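Local coordinates for glutamine amidotransferase type-2 domain-containing protein (Pseudomonas aeruginosa PAO1, PDB 1TE5), which is of unknown function but is predicted to be a class-II glutamine amidotransferase, probably releasing ammonia from glutamine as other class-II amidotransferases do, at residues Thr73-Ile78 and Asn171-Asp176; Trp179-Cys184 and Gly241-Trp246; Ser186-Ile191 and Thr236-Gly241. All coordinates share one frame; numbering follows the deposited sequence.

Contact 1: Thr73-Ile78 and Asn171-Asp176; sequences TVIGHI and NALISD
The I75 side chain points at the strand 171-175 and meets it with its terminal methyl, which touches S175 CB and the backbone of L173 and I174 together. CD1 is anti to CA (chi2 -170°) and reaches 3.7 Å from S175 CB. On the L173 side the same methyl lies 3.8 Å from L173 O. It thus sits across the I174 peptide, between the two side chains that L173 and S175 direct toward the strand 73-78, while the side chain of I174 leaves on the other side of its strand. The L173 branches stay further off, CD1 lying 4.4 Å from G76 O. These two strands belong to different sheets, 73-80 to the seven-stranded one and 171-175 to the six-stranded one, and the contact is part of the interface between the two facing sheets of the alpha-beta-beta-alpha sandwich characteristic of Ntn hydrolases. The local strand axes come within 8.0 Å at an angle of 147°, a spacing filled by side chains and not by backbone pairing. At the T73 end a methyl meets a hydroxyl: T73 CG2, anti to its backbone N, lies 3.2 Å from S175 OG, a close approach for carbon and oxygen. That hydroxyl is occupied elsewhere, being hydrogen-bonded to G177 N and W179 O, while T73 OG1 is bonded to G177 O, so both hydroxyls are tied to residues that follow strand 171-175. Around I75 the layer is continued by T104 and A106 of strand 101-108 and by L180 of strand 180-183, while V74 faces the opposite way, onto M7 and F40 of its own sheet.

Contact 2: Trp179-Cys184 and Gly241-Trp246; sequences WLFTFC and GEWVLW
T182 holds OG1 between its backbone N and carbonyl carbon (chi1 74°), where it reaches a water, while CG2, anti to the carbonyl carbon, meets W246, whose CG lies anti to its own carbonyl carbon (chi1 -62°). The methyl comes to the edge of the indole, 3.8 Å from W246 CD1, and the two side chains run obliquely to each other. They sit on neighbouring antiparallel strands, 180-183 and 243-247, inside the six-stranded sheet of the Ntn-hydrolase sandwich. The water, at the indole edge and in the ring plane, accepts from W246 NE1 at 2.7 Å and is also hydrogen-bonded to T182 OG1 at 2.8 Å, so the two polar groups are joined without touching. One face of the same indole carries V244 CG1. This face of the sheet, with L180, T182, V244 and W246, turns to the other sheet, where I224 touches three of them. The reverse face is aromatic and aliphatic. F181 meets L245 at about a right angle, with L245 CD1 near the plane of the phenyl ring at its edge and 3.9 Å from F181 CB; the same methyl lies 3.7 Å from W179 CE3. The CB of W243 is shared by two phenyl rings, 3.9 Å from F181 CE2 and 4.0 Å from F183 CD1, and both approaches are oblique. Helix 150-165 packs on this side, V150 against W179 and L245, C161 and R165 against F183. Backbone bonds pair L180 with W246 and T182 with V244 in both directions, and C184 N donates to E242 O. Beyond the strand ends the ladder closes with G241 N donating to C184 O over 2.8 Å.

Contact 3: Ser186-Ile191 and Thr236-Gly241; sequences SKLAYI and TLQQSG
T236 lies over one face of the Y190 ring in a CH-pi contact, its CB 3.9 Å from the ring centroid and 23° off the ring normal, displaced toward the rim. The two side chains run side by side, which brings T236 CG2 to 3.4 Å from Y190 OH. Q238 takes the ring edge instead, with OE1 3.4 Å from Y190 CD2; the amide plane stands 63° from the ring, and L188 CD2 packs 3.6 Å from the same oxygen. On the reverse face of the strands A189 CB meets L237 CD2 at 3.6 Å. Here strand 236-238 closes one side of the seven-stranded antiparallel sheet of the Ntn-type sandwich, as its outermost strand within the chain. Y190 and T236 exchange two backbone bonds, and Q238 N donates to L188 O at 3.0 Å. Next to this bond, a water accepts from L188 N at 3.1 Å and lies 2.6 Å from Q238 O, to which it probably donates. Further out, the Y190 ring meets the indole of W246 edge-to-face and touches I224 of the adjoining strand 220-225, while L188 and Q238 both rest on T182 of the other sheet.

Overall arrangement
Contact 1 joins the two main sheets of the sandwich near the centre of the chain, contact 2 pairs strands within the six-stranded sheet, and contact 3 pairs strands at one side of the seven-stranded sheet. Their centres lie about 10 Å apart from contact 1 to 2 and from 2 to 3, and about 14 Å from 1 to 3. Along the chain contact 1 closes before contact 2 opens, and contact 3 is nested within the loop closed by contact 2; G241 is common to both. Neighbouring strands 171-175 and 180-183 link contacts 1 and 2, whereas the chain passes between the sheets from 180-183 to 188-194 and back from 236-238 to 243-247.

Contact 1: Thr73-Ile78 and Asn171-Asp176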
loop_
_atom_site.group_PDB
_atom_site.type_symbol
_atom_site.label_atom_id
_atom_site.label_comp_id
_atom_site.label_asym_id
_atom_site.label_seq_id
_atom_site.Cartn_x
_atom_site.Cartn_y
_atom_site.Cartn_z
ATOM N N THR A 73 3.004 12.184 -9.248
ATOM C CA THR A 73 2.850 10.930 -9.982
ATOM C C THR A 73 1.649 10.112 -9.503
ATOM O O THR A 73 1.583 9.684 -8.346
ATOM C CB THR A 73 4.123 10.050 -9.867
ATOM O OG1 THR A 73 5.279 10.845 -10.160
ATOM C CG2 THR A 73 4.061 8.876 -10.836
ATOM N N VAL A 74 0.728 9.861 -10.424
ATOM C CA VAL A 74 -0.474 9.102 -10.128
ATOM C C VAL A 74 -0.686 8.023 -11.170
ATOM O O VAL A 74 -0.583 8.285 -12.359
ATOM C CB VAL A 74 -1.708 10.023 -10.140
ATOM C CG1 VAL A 74 -2.987 9.206 -9.936
ATOM C CG2 VAL A 74 -1.570 11.099 -9.079
ATOM N N ILE A 75 -0.908 6.798 -10.712
ATOM C CA ILE A 75 -1.175 5.670 -11.593
ATOM C C ILE A 75 -2.435 5.000 -11.060
ATOM O O ILE A 75 -2.522 4.683 -9.873
ATOM C CB ILE A 75 -0.020 4.622 -11.624
ATOM C CG1 ILE A 75 1.143 5.118 -12.479
ATOM C CG2 ILE A 75 -0.511 3.303 -12.205
ATOM C CD1 ILE A 75 2.182 4.060 -12.740
ATOM N N GLY A 76 -3.395 4.761 -11.942
ATOM C CA GLY A 76 -4.628 4.129 -11.524
ATOM C C GLY A 76 -5.259 3.298 -12.619
ATOM O O GLY A 76 -4.898 3.416 -13.801
ATOM N N HIS A 77 -6.175 2.423 -12.220
ATOM C CA HIS A 77 -6.884 1.560 -13.155
ATOM C C HIS A 77 -8.320 1.435 -12.664
ATOM O O HIS A 77 -8.587 0.835 -11.626
ATOM C CB HIS A 77 -6.275 0.170 -13.190
ATOM C CG HIS A 77 -6.696 -0.709 -14.330
ATOM N ND1 HIS A 77 -7.846 -0.480 -15.056
ATOM C CD2 HIS A 77 -6.128 -1.815 -14.867
ATOM C CE1 HIS A 77 -7.966 -1.406 -15.991
ATOM N NE2 HIS A 77 -6.937 -2.228 -15.899
ATOM N N ILE A 78 -9.241 2.034 -13.408
ATOM C CA ILE A 78 -10.658 2.015 -13.051
ATOM C C ILE A 78 -11.413 1.011 -13.924
ATOM O O ILE A 78 -10.990 0.707 -15.043
ATOM C CB ILE A 78 -11.270 3.428 -13.228
ATOM C CG1 ILE A 78 -10.374 4.480 -12.566
ATOM C CG2 ILE A 78 -12.678 3.489 -12.640
ATOM C CD1 ILE A 78 -10.125 4.268 -11.092
ATOM N N ASN A 171 -1.397 -2.525 -22.703
ATOM C CA ASN A 171 -1.339 -1.093 -22.464
ATOM C C ASN A 171 -0.889 -1.055 -21.009
ATOM O O ASN A 171 -1.468 -1.753 -20.168
ATOM C CB ASN A 171 -2.725 -0.468 -22.617
ATOM C CG ASN A 171 -3.306 -0.682 -24.000
ATOM O OD1 ASN A 171 -2.809 -0.135 -24.980
ATOM N ND2 ASN A 171 -4.352 -1.496 -24.089
ATOM N N ALA A 172 0.162 -0.300 -20.708
ATOM C CA ALA A 172 0.657 -0.263 -19.339
ATOM C C ALA A 172 1.208 1.068 -18.876
ATOM O O ALA A 172 1.569 1.925 -19.681
ATOM C CB ALA A 172 1.705 -1.349 -19.147
ATOM N N LEU A 173 1.209 1.248 -17.561
ATOM C CA LEU A 173 1.741 2.443 -16.925
ATOM C C LEU A 173 2.673 1.929 -15.830
ATOM O O LEU A 173 2.295 1.057 -15.039
ATOM C CB LEU A 173 0.629 3.285 -16.294
ATOM C CG LEU A 173 -0.543 3.755 -17.153
ATOM C CD1 LEU A 173 -1.491 4.548 -16.276
ATOM C CD2 LEU A 173 -0.054 4.582 -18.336
ATOM N N ILE A 174 3.904 2.429 -15.823
ATOM C CA ILE A 174 4.892 2.021 -14.827
ATOM C C ILE A 174 5.580 3.268 -14.282
ATOM O O ILE A 174 5.791 4.233 -15.010
ATOM C CB ILE A 174 5.929 1.065 -15.443
ATOM C CG1 ILE A 174 5.207 -0.113 -16.101
ATOM C CG2 ILE A 174 6.878 0.572 -14.366
ATOM C CD1 ILE A 174 6.068 -0.935 -17.007
ATOM N N SER A 175 5.960 3.229 -13.012
ATOM C CA SER A 175 6.595 4.376 -12.431
ATOM C C SER A 175 7.393 3.977 -11.218
ATOM O O SER A 175 7.107 2.943 -10.610
ATOM C CB SER A 175 5.536 5.402 -12.029
ATOM O OG SER A 175 6.082 6.500 -11.322
ATOM N N ASP A 176 8.476 4.686 -10.968
ATOM C CA ASP A 176 9.230 4.446 -9.746
ATOM C C ASP A 176 9.059 5.651 -8.796
ATOM O O ASP A 176 9.790 5.801 -7.810
ATOM C CB ASP A 176 10.713 4.312 -10.123
ATOM C CG ASP A 176 11.459 5.621 -10.375
ATOM O OD1 ASP A 176 10.823 6.641 -10.715
ATOM O OD2 ASP A 176 12.705 5.621 -10.245
#

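Contact 2: Trp179-Cys184 and Gly241-Trp246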
loop_
_atom_site.group_PDB
_atom_site.type_symbol
_atom_site.label_atom_id
_atom_site.label_comp_id
_atom_site.label_asym_id
_atom_site.label_seq_id
_atom_site.Cartn_x
_atom_site.Cartn_y
_atom_site.Cartn_z
ATOM N N TRP A 179 9.722 9.151 -12.789
ATOM C CA TRP A 179 9.200 9.122 -14.133
ATOM C C TRP A 179 7.982 8.223 -14.220
ATOM O O TRP A 179 7.753 7.370 -13.362
ATOM C CB TRP A 179 10.280 8.615 -15.091
ATOM C CG TRP A 179 11.035 7.434 -14.554
ATOM C CD1 TRP A 179 12.228 7.459 -13.888
ATOM C CD2 TRP A 179 10.616 6.060 -14.581
ATOM N NE1 TRP A 179 12.573 6.184 -13.494
ATOM C CE2 TRP A 179 11.599 5.311 -13.906
ATOM C CE3 TRP A 179 9.499 5.396 -15.098
ATOM C CZ2 TRP A 179 11.502 3.933 -13.739
ATOM C CZ3 TRP A 179 9.401 4.027 -14.928
ATOM C CH2 TRP A 179 10.396 3.311 -14.253
ATOM N N LEU A 180 7.243 8.373 -15.307
ATOM C CA LEU A 180 6.058 7.580 -15.536
ATOM C C LEU A 180 6.166 7.032 -16.937
ATOM O O LEU A 180 6.038 7.771 -17.906
ATOM C CB LEU A 180 4.810 8.457 -15.387
ATOM C CG LEU A 180 3.415 7.893 -15.660
ATOM C CD1 LEU A 180 3.298 6.466 -15.199
ATOM C CD2 LEU A 180 2.406 8.759 -14.943
ATOM N N PHE A 181 6.480 5.749 -17.037
ATOM C CA PHE A 181 6.610 5.072 -18.313
ATOM C C PHE A 181 5.229 4.686 -18.833
ATOM O O PHE A 181 4.411 4.121 -18.114
ATOM C CB PHE A 181 7.485 3.833 -18.157
ATOM C CG PHE A 181 7.685 3.057 -19.427
ATOM C CD1 PHE A 181 7.136 1.789 -19.572
ATOM C CD2 PHE A 181 8.446 3.578 -20.463
ATOM C CE1 PHE A 181 7.342 1.050 -20.726
ATOM C CE2 PHE A 181 8.658 2.842 -21.627
ATOM C CZ PHE A 181 8.104 1.576 -21.756
ATOM N N THR A 182 4.951 4.985 -20.110
ATOM C CA THR A 182 3.675 4.555 -20.720
ATOM C C THR A 182 4.006 3.700 -21.943
ATOM O O THR A 182 5.046 3.846 -22.597
ATOM C CB THR A 182 2.729 5.685 -21.217
ATOM O OG1 THR A 182 3.231 6.268 -22.424
ATOM C CG2 THR A 182 2.608 6.734 -20.186
ATOM N N PHE A 183 3.121 2.784 -22.224
ATOM C CA PHE A 183 3.231 1.875 -23.364
ATOM C C PHE A 183 1.839 1.624 -23.918
ATOM O O PHE A 183 0.930 1.238 -23.183
ATOM C CB PHE A 183 3.884 0.541 -22.984
ATOM C CG PHE A 183 4.166 -0.353 -24.170
ATOM C CD1 PHE A 183 5.331 -0.192 -24.912
ATOM C CD2 PHE A 183 3.259 -1.337 -24.560
ATOM C CE1 PHE A 183 5.582 -0.993 -26.019
ATOM C CE2 PHE A 183 3.505 -2.139 -25.662
ATOM C CZ PHE A 183 4.667 -1.967 -26.393
ATOM N N CYS A 184 1.678 1.837 -25.218
ATOM C CA CYS A 184 0.396 1.641 -25.873
ATOM C C CYS A 184 0.415 0.465 -26.835
ATOM O O CYS A 184 1.363 0.286 -27.600
ATOM C CB CYS A 184 0.008 2.910 -26.616
ATOM S SG CYS A 184 -1.374 2.713 -27.731
ATOM N N GLY A 241 2.437 0.270 -30.187
ATOM C CA GLY A 241 3.892 0.217 -30.149
ATOM C C GLY A 241 4.582 1.456 -29.615
ATOM O O GLY A 241 5.799 1.447 -29.384
ATOM N N GLU A 242 3.815 2.525 -29.434
ATOM C CA GLU A 242 4.364 3.780 -28.940
ATOM C C GLU A 242 4.472 3.869 -27.424
ATOM O O GLU A 242 3.518 3.605 -26.688
ATOM C CB GLU A 242 3.565 4.967 -29.476
ATOM C CG GLU A 242 3.410 4.953 -30.991
ATOM C CD GLU A 242 2.939 6.281 -31.556
ATOM O OE1 GLU A 242 2.306 7.065 -30.815
ATOM O OE2 GLU A 242 3.209 6.539 -32.750
ATOM N N TRP A 243 5.661 4.242 -26.975
ATOM C CA TRP A 243 5.938 4.401 -25.566
ATOM C C TRP A 243 6.380 5.830 -25.342
ATOM O O TRP A 243 6.824 6.498 -26.268
ATOM C CB TRP A 243 7.040 3.431 -25.131
ATOM C CG TRP A 243 8.329 3.552 -25.915
ATOM C CD1 TRP A 243 8.686 2.833 -27.025
ATOM C CD2 TRP A 243 9.438 4.414 -25.626
ATOM N NE1 TRP A 243 9.943 3.191 -27.439
ATOM C CE2 TRP A 243 10.428 4.164 -26.601
ATOM C CE3 TRP A 243 9.689 5.379 -24.638
ATOM C CZ2 TRP A 243 11.658 4.840 -26.612
ATOM C CZ3 TRP A 243 10.914 6.052 -24.651
ATOM C CH2 TRP A 243 11.878 5.780 -25.634
ATOM N N VAL A 244 6.216 6.318 -24.122
ATOM C CA VAL A 244 6.622 7.670 -23.779
ATOM C C VAL A 244 7.118 7.646 -22.345
ATOM O O VAL A 244 6.596 6.903 -21.516
ATOM C CB VAL A 244 5.450 8.687 -23.888
ATOM C CG1 VAL A 244 5.925 10.069 -23.507
ATOM C CG2 VAL A 244 4.891 8.729 -25.303
ATOM N N LEU A 245 8.194 8.371 -22.076
ATOM C CA LEU A 245 8.710 8.442 -20.724
ATOM C C LEU A 245 8.465 9.861 -20.273
ATOM O O LEU A 245 8.906 10.822 -20.922
ATOM C CB LEU A 245 10.202 8.108 -20.656
ATOM C CG LEU A 245 10.735 7.933 -19.227
ATOM C CD1 LEU A 245 9.954 6.846 -18.502
ATOM C CD2 LEU A 245 12.210 7.592 -19.259
ATOM N N TRP A 246 7.698 9.976 -19.197
ATOM C CA TRP A 246 7.346 11.251 -18.612
ATOM C C TRP A 246 8.131 11.455 -17.341
ATOM O O TRP A 246 8.639 10.505 -16.750
ATOM C CB TRP A 246 5.855 11.280 -18.274
ATOM C CG TRP A 246 4.987 11.142 -19.452
ATOM C CD1 TRP A 246 4.463 9.988 -19.958
ATOM C CD2 TRP A 246 4.551 12.195 -20.308
ATOM N NE1 TRP A 246 3.727 10.260 -21.082
ATOM C CE2 TRP A 246 3.762 11.611 -21.320
ATOM C CE3 TRP A 246 4.751 13.583 -20.321
ATOM C CZ2 TRP A 246 3.165 12.370 -22.343
ATOM C CZ3 TRP A 246 4.157 14.339 -21.338
ATOM C CH2 TRP A 246 3.373 13.726 -22.333
HETATM O O HOH W 1 2.185 8.826 -22.760
#

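Contact 3: Ser186-Ile191 and Thr236-Gly241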
loop_
_atom_site.group_PDB
_atom_site.type_symbol
_atom_site.label_atom_id
_atom_site.label_comp_id
_atom_site.label_asym_id
_atom_site.label_seq_id
_atom_site.Cartn_x
_atom_site.Cartn_y
_atom_site.Cartn_z
ATOM N N SER A 186 -3.124 -1.041 -27.634
ATOM C CA SER A 186 -4.478 -0.880 -28.138
ATOM C C SER A 186 -4.745 0.610 -28.288
ATOM O O SER A 186 -4.688 1.157 -29.389
ATOM C CB SER A 186 -5.461 -1.498 -27.137
ATOM O OG SER A 186 -6.797 -1.441 -27.608
ATOM N N LYS A 187 -5.036 1.261 -27.171
ATOM C CA LYS A 187 -5.292 2.685 -27.168
ATOM C C LYS A 187 -4.876 3.313 -25.854
ATOM O O LYS A 187 -5.008 2.713 -24.786
ATOM C CB LYS A 187 -6.764 2.990 -27.451
ATOM C CG LYS A 187 -7.763 2.140 -26.679
ATOM C CD LYS A 187 -9.162 2.764 -26.639
ATOM C CE LYS A 187 -9.714 3.122 -28.020
ATOM N NZ LYS A 187 -9.152 4.387 -28.593
ATOM N N LEU A 188 -4.363 4.530 -25.958
ATOM C CA LEU A 188 -3.902 5.310 -24.820
ATOM C C LEU A 188 -3.801 6.736 -25.351
ATOM O O LEU A 188 -3.595 6.941 -26.541
ATOM C CB LEU A 188 -2.529 4.807 -24.367
ATOM C CG LEU A 188 -2.031 5.273 -23.004
ATOM C CD1 LEU A 188 -2.940 4.720 -21.912
ATOM C CD2 LEU A 188 -0.603 4.805 -22.811
ATOM N N ALA A 189 -3.968 7.720 -24.486
ATOM C CA ALA A 189 -3.899 9.104 -24.918
ATOM C C ALA A 189 -3.381 9.987 -23.791
ATOM O O ALA A 189 -3.287 9.547 -22.640
ATOM C CB ALA A 189 -5.287 9.569 -25.356
ATOM N N TYR A 190 -3.063 11.239 -24.109
ATOM C CA TYR A 190 -2.571 12.165 -23.096
ATOM C C TYR A 190 -2.798 13.623 -23.462
ATOM O O TYR A 190 -3.153 13.945 -24.594
ATOM C CB TYR A 190 -1.076 11.923 -22.833
ATOM C CG TYR A 190 -0.169 12.175 -24.027
ATOM C CD1 TYR A 190 0.328 13.456 -24.295
ATOM C CD2 TYR A 190 0.208 11.130 -24.877
ATOM C CE1 TYR A 190 1.179 13.691 -25.380
ATOM C CE2 TYR A 190 1.062 11.356 -25.964
ATOM C CZ TYR A 190 1.543 12.638 -26.207
ATOM O OH TYR A 190 2.393 12.858 -27.273
ATOM N N ILE A 191 -2.635 14.497 -22.479
ATOM C CA ILE A 191 -2.764 15.929 -22.696
ATOM C C ILE A 191 -1.940 16.694 -21.665
ATOM O O ILE A 191 -2.111 16.507 -20.458
ATOM C CB ILE A 191 -4.236 16.415 -22.676
ATOM C CG1 ILE A 191 -4.289 17.906 -23.029
ATOM C CG2 ILE A 191 -4.874 16.180 -21.306
ATOM C CD1 ILE A 191 -5.680 18.439 -23.214
ATOM N N THR A 236 -3.513 14.106 -27.480
ATOM C CA THR A 236 -2.740 13.393 -28.475
ATOM C C THR A 236 -3.048 11.904 -28.318
ATOM O O THR A 236 -3.057 11.379 -27.201
ATOM C CB THR A 236 -1.241 13.655 -28.271
ATOM O OG1 THR A 236 -0.970 15.048 -28.476
ATOM C CG2 THR A 236 -0.417 12.835 -29.234
ATOM N N LEU A 237 -3.359 11.237 -29.425
ATOM C CA LEU A 237 -3.658 9.812 -29.388
ATOM C C LEU A 237 -2.431 8.971 -29.734
ATOM O O LEU A 237 -1.724 9.243 -30.709
ATOM C CB LEU A 237 -4.816 9.479 -30.332
ATOM C CG LEU A 237 -6.147 10.215 -30.108
ATOM C CD1 LEU A 237 -7.194 9.725 -31.094
ATOM C CD2 LEU A 237 -6.636 10.005 -28.695
ATOM N N GLN A 238 -2.150 7.986 -28.894
ATOM C CA GLN A 238 -1.018 7.099 -29.100
ATOM C C GLN A 238 -1.411 5.889 -29.947
ATOM O O GLN A 238 -2.537 5.386 -29.857
ATOM C CB GLN A 238 -0.447 6.627 -27.758
ATOM C CG GLN A 238 0.224 7.708 -26.925
ATOM C CD GLN A 238 0.821 7.167 -25.639
ATOM O OE1 GLN A 238 0.605 7.723 -24.566
ATOM N NE2 GLN A 238 1.582 6.084 -25.742
ATOM N N GLN A 239 -0.475 5.446 -30.783
ATOM C CA GLN A 239 -0.669 4.289 -31.657
ATOM C C GLN A 239 -0.010 3.049 -31.050
ATOM O O GLN A 239 0.794 3.143 -30.123
ATOM C CB GLN A 239 -0.021 4.551 -33.017
ATOM C CG GLN A 239 -0.358 5.889 -33.644
ATOM C CD GLN A 239 0.745 6.379 -34.566
ATOM O OE1 GLN A 239 1.078 7.567 -34.576
ATOM N NE2 GLN A 239 1.338 5.459 -35.326
ATOM N N SER A 240 -0.310 1.899 -31.632
ATOM C CA SER A 240 0.248 0.637 -31.182
ATOM C C SER A 240 1.778 0.656 -31.279
ATOM O O SER A 240 2.342 1.044 -32.310
ATOM C CB SER A 240 -0.330 -0.500 -32.030
ATOM O OG SER A 240 0.108 -1.777 -31.598
ATOM N N GLY A 241 2.437 0.270 -30.187
ATOM C CA GLY A 241 3.892 0.217 -30.149
ATOM C C GLY A 241 4.582 1.456 -29.615
ATOM O O GLY A 241 5.799 1.447 -29.384
HETATM O O HOH W 2 -4.925 5.556 -28.809
#